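Local coordinates for fructose-bisphosphate aldolase (Slackia heliotrinireducens, PDB 4MOZ), which is an aldolase of the DeoC/LacD family, built as a closed eight-stranded parallel beta/alpha barrel of the TIM-barrel type, at residues Lys29-Asp43 and Leu68-Gly82. Residues are numbered along the deposited sequence; the frame is centred on the assembly and turned at random.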
loop_
_atom_site.group_PDB
_atom_site.type_symbol
_atom_site.label_atom_id
_atom_site.label_comp_id
_atom_site.label_asym_id
_atom_site.label_seq_id
_atom_site.Cartn_x
_atom_site.Cartn_y
_atom_site.Cartn_z
ATOM N N LYS C 29 -11.975 18.316 -30.266
ATOM C CA LYS C 29 -12.524 17.033 -30.697
ATOM C C LYS C 29 -13.695 16.611 -29.810
ATOM O O LYS C 29 -14.784 16.317 -30.305
ATOM C CB LYS C 29 -11.454 15.948 -30.681
ATOM C CG LYS C 29 -10.508 15.943 -31.868
ATOM C CD LYS C 29 -9.537 14.785 -31.709
ATOM C CE LYS C 29 -8.302 14.935 -32.577
ATOM N NZ LYS C 29 -7.327 13.858 -32.241
ATOM N N ALA C 30 -13.467 16.604 -28.498
ATOM C CA ALA C 30 -14.461 16.130 -27.533
ATOM C C ALA C 30 -15.764 16.911 -27.597
ATOM O O ALA C 30 -16.844 16.330 -27.479
ATOM C CB ALA C 30 -13.897 16.165 -26.125
ATOM N N THR C 31 -15.656 18.224 -27.783
ATOM C CA THR C 31 -16.830 19.098 -27.844
ATOM C C THR C 31 -17.286 19.374 -29.284
ATOM O O THR C 31 -18.188 20.188 -29.517
ATOM C CB THR C 31 -16.579 20.435 -27.115
ATOM O OG1 THR C 31 -15.517 21.145 -27.762
ATOM C CG2 THR C 31 -16.221 20.206 -25.646
ATOM N N GLN C 32 -16.664 18.685 -30.240
ATOM C CA GLN C 32 -16.933 18.873 -31.669
ATOM C C GLN C 32 -16.860 20.351 -32.073
ATOM O O GLN C 32 -17.636 20.823 -32.901
ATOM C CB GLN C 32 -18.279 18.243 -32.068
ATOM C CG GLN C 32 -18.399 16.750 -31.768
ATOM C CD GLN C 32 -17.584 15.871 -32.706
ATOM O OE1 GLN C 32 -16.754 16.353 -33.482
ATOM N NE2 GLN C 32 -17.820 14.567 -32.633
ATOM N N GLY C 33 -15.916 21.071 -31.470
ATOM C CA GLY C 33 -15.699 22.485 -31.761
ATOM C C GLY C 33 -16.804 23.405 -31.274
ATOM O O GLY C 33 -16.940 24.523 -31.770
ATOM N N THR C 34 -17.585 22.944 -30.297
ATOM C CA THR C 34 -18.723 23.714 -29.797
ATOM C C THR C 34 -18.567 24.204 -28.358
ATOM O O THR C 34 -19.245 25.144 -27.949
ATOM C CB THR C 34 -20.038 22.912 -29.863
ATOM O OG1 THR C 34 -20.064 21.931 -28.815
ATOM C CG2 THR C 34 -20.212 22.244 -31.226
ATOM N N GLY C 35 -17.698 23.556 -27.588
ATOM C CA GLY C 35 -17.578 23.839 -26.157
ATOM C C GLY C 35 -18.591 23.063 -25.331
ATOM O O GLY C 35 -18.637 23.196 -24.109
ATOM N N ARG C 36 -19.406 22.251 -25.999
ATOM C CA ARG C 36 -20.429 21.439 -25.340
ATOM C C ARG C 36 -20.069 19.960 -25.448
ATOM O O ARG C 36 -19.588 19.509 -26.489
ATOM C CB ARG C 36 -21.799 21.683 -25.980
ATOM C CG ARG C 36 -22.341 23.098 -25.833
ATOM C CD ARG C 36 -23.466 23.169 -24.811
ATOM N NE ARG C 36 -24.144 24.464 -24.856
ATOM C CZ ARG C 36 -25.230 24.734 -25.580
ATOM N NH1 ARG C 36 -25.800 23.798 -26.333
ATOM N NH2 ARG C 36 -25.752 25.951 -25.544
ATOM N N LEU C 37 -20.308 19.201 -24.384
ATOM C CA LEU C 37 -19.938 17.789 -24.385
ATOM C C LEU C 37 -21.134 16.855 -24.494
ATOM O O LEU C 37 -21.956 16.774 -23.574
ATOM C CB LEU C 37 -19.097 17.427 -23.151
ATOM C CG LEU C 37 -18.592 15.976 -23.067
ATOM C CD1 LEU C 37 -17.579 15.674 -24.163
ATOM C CD2 LEU C 37 -18.001 15.676 -21.697
HETATM N N MSE C 38 -21.217 16.159 -25.624
HETATM C CA MSE C 38 -22.172 15.068 -25.801
HETATM C C MSE C 38 -21.413 13.771 -25.553
HETATM O O MSE C 38 -20.612 13.346 -26.387
HETATM C CB MSE C 38 -22.781 15.094 -27.211
HETATM C CG MSE C 38 -23.978 14.168 -27.411
HETATM SE SE MSE C 38 -23.525 12.260 -27.314
HETATM C CE MSE C 38 -25.202 11.509 -27.990
ATOM N N LEU C 39 -21.655 13.160 -24.396
ATOM C CA LEU C 39 -20.946 11.948 -23.991
ATOM C C LEU C 39 -21.819 10.703 -24.135
ATOM O O LEU C 39 -22.899 10.613 -23.543
ATOM C CB LEU C 39 -20.423 12.084 -22.551
ATOM C CG LEU C 39 -19.572 10.936 -21.983
ATOM C CD1 LEU C 39 -18.485 11.461 -21.059
ATOM C CD2 LEU C 39 -20.417 9.878 -21.275
ATOM N N PHE C 40 -21.339 9.750 -24.926
ATOM C CA PHE C 40 -21.992 8.456 -25.069
ATOM C C PHE C 40 -21.324 7.468 -24.107
ATOM O O PHE C 40 -20.178 7.044 -24.314
ATOM C CB PHE C 40 -21.926 7.997 -26.532
ATOM C CG PHE C 40 -22.525 6.637 -26.796
ATOM C CD1 PHE C 40 -23.658 6.195 -26.110
ATOM C CD2 PHE C 40 -21.969 5.808 -27.769
ATOM C CE1 PHE C 40 -24.203 4.948 -26.366
ATOM C CE2 PHE C 40 -22.516 4.557 -28.038
ATOM C CZ PHE C 40 -23.634 4.128 -27.334
ATOM N N ALA C 41 -22.052 7.132 -23.041
ATOM C CA ALA C 41 -21.546 6.273 -21.975
ATOM C C ALA C 41 -21.702 4.789 -22.312
ATOM O O ALA C 41 -22.815 4.299 -22.532
ATOM C CB ALA C 41 -22.236 6.608 -20.657
ATOM N N CYS C 42 -20.574 4.085 -22.347
ATOM C CA CYS C 42 -20.535 2.664 -22.693
ATOM C C CYS C 42 -19.758 1.855 -21.654
ATOM O O CYS C 42 -19.106 0.865 -21.986
ATOM C CB CYS C 42 -19.895 2.479 -24.073
ATOM S SG CYS C 42 -20.793 3.264 -25.430
ATOM N N ASP C 43 -19.840 2.278 -20.396
ATOM C CA ASP C 43 -19.070 1.674 -19.315
ATOM C C ASP C 43 -19.908 0.755 -18.419
ATOM O O ASP C 43 -19.385 0.155 -17.477
ATOM C CB ASP C 43 -18.418 2.772 -18.470
ATOM C CG ASP C 43 -19.443 3.651 -17.755
ATOM O OD1 ASP C 43 -20.416 4.099 -18.404
ATOM O OD2 ASP C 43 -19.269 3.902 -16.543
ATOM N N LEU C 68 -22.298 -1.078 -29.515
ATOM C CA LEU C 68 -21.876 0.208 -28.955
ATOM C C LEU C 68 -20.977 0.979 -29.916
ATOM O O LEU C 68 -21.119 2.193 -30.075
ATOM C CB LEU C 68 -21.172 0.015 -27.608
ATOM C CG LEU C 68 -21.912 -0.802 -26.537
ATOM C CD1 LEU C 68 -21.011 -1.090 -25.346
ATOM C CD2 LEU C 68 -23.188 -0.113 -26.085
ATOM N N PHE C 69 -20.060 0.269 -30.564
ATOM C CA PHE C 69 -19.116 0.903 -31.478
ATOM C C PHE C 69 -19.767 1.295 -32.804
ATOM O O PHE C 69 -19.380 2.293 -33.415
ATOM C CB PHE C 69 -17.895 0.010 -31.692
ATOM C CG PHE C 69 -16.998 -0.078 -30.484
ATOM C CD1 PHE C 69 -17.258 -1.000 -29.466
ATOM C CD2 PHE C 69 -15.897 0.768 -30.356
ATOM C CE1 PHE C 69 -16.438 -1.077 -28.350
ATOM C CE2 PHE C 69 -15.075 0.692 -29.244
ATOM C CZ PHE C 69 -15.343 -0.233 -28.240
ATOM N N LYS C 70 -20.759 0.516 -33.233
ATOM C CA LYS C 70 -21.537 0.836 -34.425
ATOM C C LYS C 70 -22.336 2.120 -34.212
ATOM O O LYS C 70 -22.409 2.961 -35.107
ATOM C CB LYS C 70 -22.480 -0.313 -34.792
ATOM C CG LYS C 70 -21.800 -1.564 -35.333
ATOM C CD LYS C 70 -22.855 -2.596 -35.711
ATOM C CE LYS C 70 -22.260 -3.965 -35.996
ATOM N NZ LYS C 70 -21.667 -4.048 -37.354
ATOM N N ILE C 71 -22.926 2.258 -33.024
ATOM C CA ILE C 71 -23.671 3.458 -32.642
ATOM C C ILE C 71 -22.762 4.686 -32.630
ATOM O O ILE C 71 -23.094 5.715 -33.217
ATOM C CB ILE C 71 -24.357 3.298 -31.268
ATOM C CG1 ILE C 71 -25.439 2.217 -31.332
ATOM C CG2 ILE C 71 -24.979 4.615 -30.825
ATOM C CD1 ILE C 71 -25.916 1.732 -29.978
ATOM N N ALA C 72 -21.613 4.568 -31.974
ATOM C CA ALA C 72 -20.649 5.660 -31.895
ATOM C C ALA C 72 -20.168 6.095 -33.277
ATOM O O ALA C 72 -19.904 7.278 -33.504
ATOM C CB ALA C 72 -19.467 5.253 -31.030
ATOM N N ASP C 73 -20.068 5.136 -34.193
ATOM C CA ASP C 73 -19.533 5.379 -35.532
ATOM C C ASP C 73 -20.586 5.938 -36.495
ATOM O O ASP C 73 -20.292 6.833 -37.288
ATOM C CB ASP C 73 -18.925 4.086 -36.083
ATOM C CG ASP C 73 -18.345 4.248 -37.475
ATOM O OD1 ASP C 73 -17.450 5.097 -37.671
ATOM O OD2 ASP C 73 -18.779 3.504 -38.374
ATOM N N GLN C 74 -21.808 5.414 -36.419
ATOM C CA GLN C 74 -22.872 5.798 -37.348
ATOM C C GLN C 74 -23.711 6.959 -36.834
ATOM O O GLN C 74 -24.294 7.701 -37.620
ATOM C CB GLN C 74 -23.768 4.604 -37.674
ATOM C CG GLN C 74 -23.100 3.577 -38.569
ATOM C CD GLN C 74 -23.801 2.237 -38.543
ATOM O OE1 GLN C 74 -23.175 1.208 -38.295
ATOM N NE2 GLN C 74 -25.108 2.241 -38.790
ATOM N N GLY C 75 -23.779 7.106 -35.515
ATOM C CA GLY C 75 -24.477 8.233 -34.915
ATOM C C GLY C 75 -23.569 9.441 -34.810
ATOM O O GLY C 75 -22.464 9.454 -35.352
ATOM N N VAL C 76 -24.044 10.468 -34.119
ATOM C CA VAL C 76 -23.236 11.653 -33.867
ATOM C C VAL C 76 -23.078 11.782 -32.363
ATOM O O VAL C 76 -24.067 11.909 -31.634
ATOM C CB VAL C 76 -23.849 12.941 -34.485
ATOM C CG1 VAL C 76 -22.991 14.160 -34.165
ATOM C CG2 VAL C 76 -24.001 12.800 -35.994
ATOM N N CYS C 77 -21.828 11.715 -31.908
ATOM C CA CYS C 77 -21.487 11.815 -30.490
ATOM C C CYS C 77 -20.245 12.685 -30.336
ATOM O O CYS C 77 -19.486 12.855 -31.293
ATOM C CB CYS C 77 -21.207 10.426 -29.898
ATOM S SG CYS C 77 -22.440 9.145 -30.242
ATOM N N GLY C 78 -20.045 13.239 -29.141
ATOM C CA GLY C 78 -18.834 13.993 -28.831
ATOM C C GLY C 78 -17.728 13.010 -28.508
ATOM O O GLY C 78 -16.736 12.915 -29.241
ATOM N N VAL C 79 -17.908 12.276 -27.408
ATOM C CA VAL C 79 -16.993 11.202 -27.019
ATOM C C VAL C 79 -17.732 9.898 -26.711
ATOM O O VAL C 79 -18.891 9.909 -26.276
ATOM C CB VAL C 79 -16.112 11.566 -25.790
ATOM C CG1 VAL C 79 -15.228 12.771 -26.077
ATOM C CG2 VAL C 79 -16.955 11.791 -24.541
HETATM N N MSE C 80 -17.060 8.781 -26.967
HETATM C CA MSE C 80 -17.521 7.496 -26.481
HETATM C C MSE C 80 -16.670 7.129 -25.282
HETATM O O MSE C 80 -15.447 7.010 -25.394
HETATM C CB MSE C 80 -17.398 6.423 -27.556
HETATM C CG MSE C 80 -17.849 5.054 -27.081
HETATM SE SE MSE C 80 -17.410 3.674 -28.363
HETATM C CE MSE C 80 -18.025 2.117 -27.369
ATOM N N ALA C 81 -17.322 6.969 -24.134
ATOM C CA ALA C 81 -16.635 6.617 -22.890
ATOM C C ALA C 81 -16.761 5.128 -22.594
ATOM O O ALA C 81 -17.871 4.597 -22.511
ATOM C CB ALA C 81 -17.168 7.439 -21.725
ATOM N N GLY C 82 -15.618 4.461 -22.444
ATOM C CA GLY C 82 -15.591 3.037 -22.110
ATOM C C GLY C 82 -14.287 2.603 -21.471
ATOM O O GLY C 82 -13.304 3.351 -21.480
#
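F40 and C42 on one side, V79 and A81 on the other, carry the backbone bonding that joins the first two strands of the barrel, 37-41 and 79-82. Their axes lie 4.8 Å apart, and the N-to-C directions differ by 35°. V79 O receives F40 N at 2.8 Å, F40 O receives A81 N, and A81 O receives C42 N. At the start of the pairing M38 O takes V79 N at 3.1 Å and, more weakly, G78 N.

One side-chain bond extends this grip to the loop after helix 20-30. Q32, the positive-phi residue of a Schellman motif ending that helix, has a chain bent at chi2 (-73°); its NE2 reaches C77 O at 2.7 Å, and the acceptor lies in the plane of the Gln amide.

Apolar packing divides between the two faces of the sheet. On the inner face V79 CG2 meets the CG and CD1 of L39, and L39 CD2 reaches A81 CB, while V79 CG1 touches A30 CB (3.6 Å) at the end of helix 20-30. Outside, the ring of F40 is directed at helix 66-74 by a first torsion that sets CG opposite the backbone N (chi1 178°). L68 O meets the ring edge at CE2, 3.4 Å away and near the ring plane. I71 CG2 approaches the same carbon obliquely (3.7 Å), and C77 SG also comes in obliquely. From within 37-43, C42 SG sits above one ring face, offset toward the rim; across the contact it packs on L68 CB and M80 CE. I273, from helix 271-274, also touches F40.

The chemistry is thus split: directional backbone bonds fix the register of adjacent parallel strands, whereas the grip on the returning helix, within a beta-alpha-beta unit, relies on hydrocarbon, sulfur and aromatic packing.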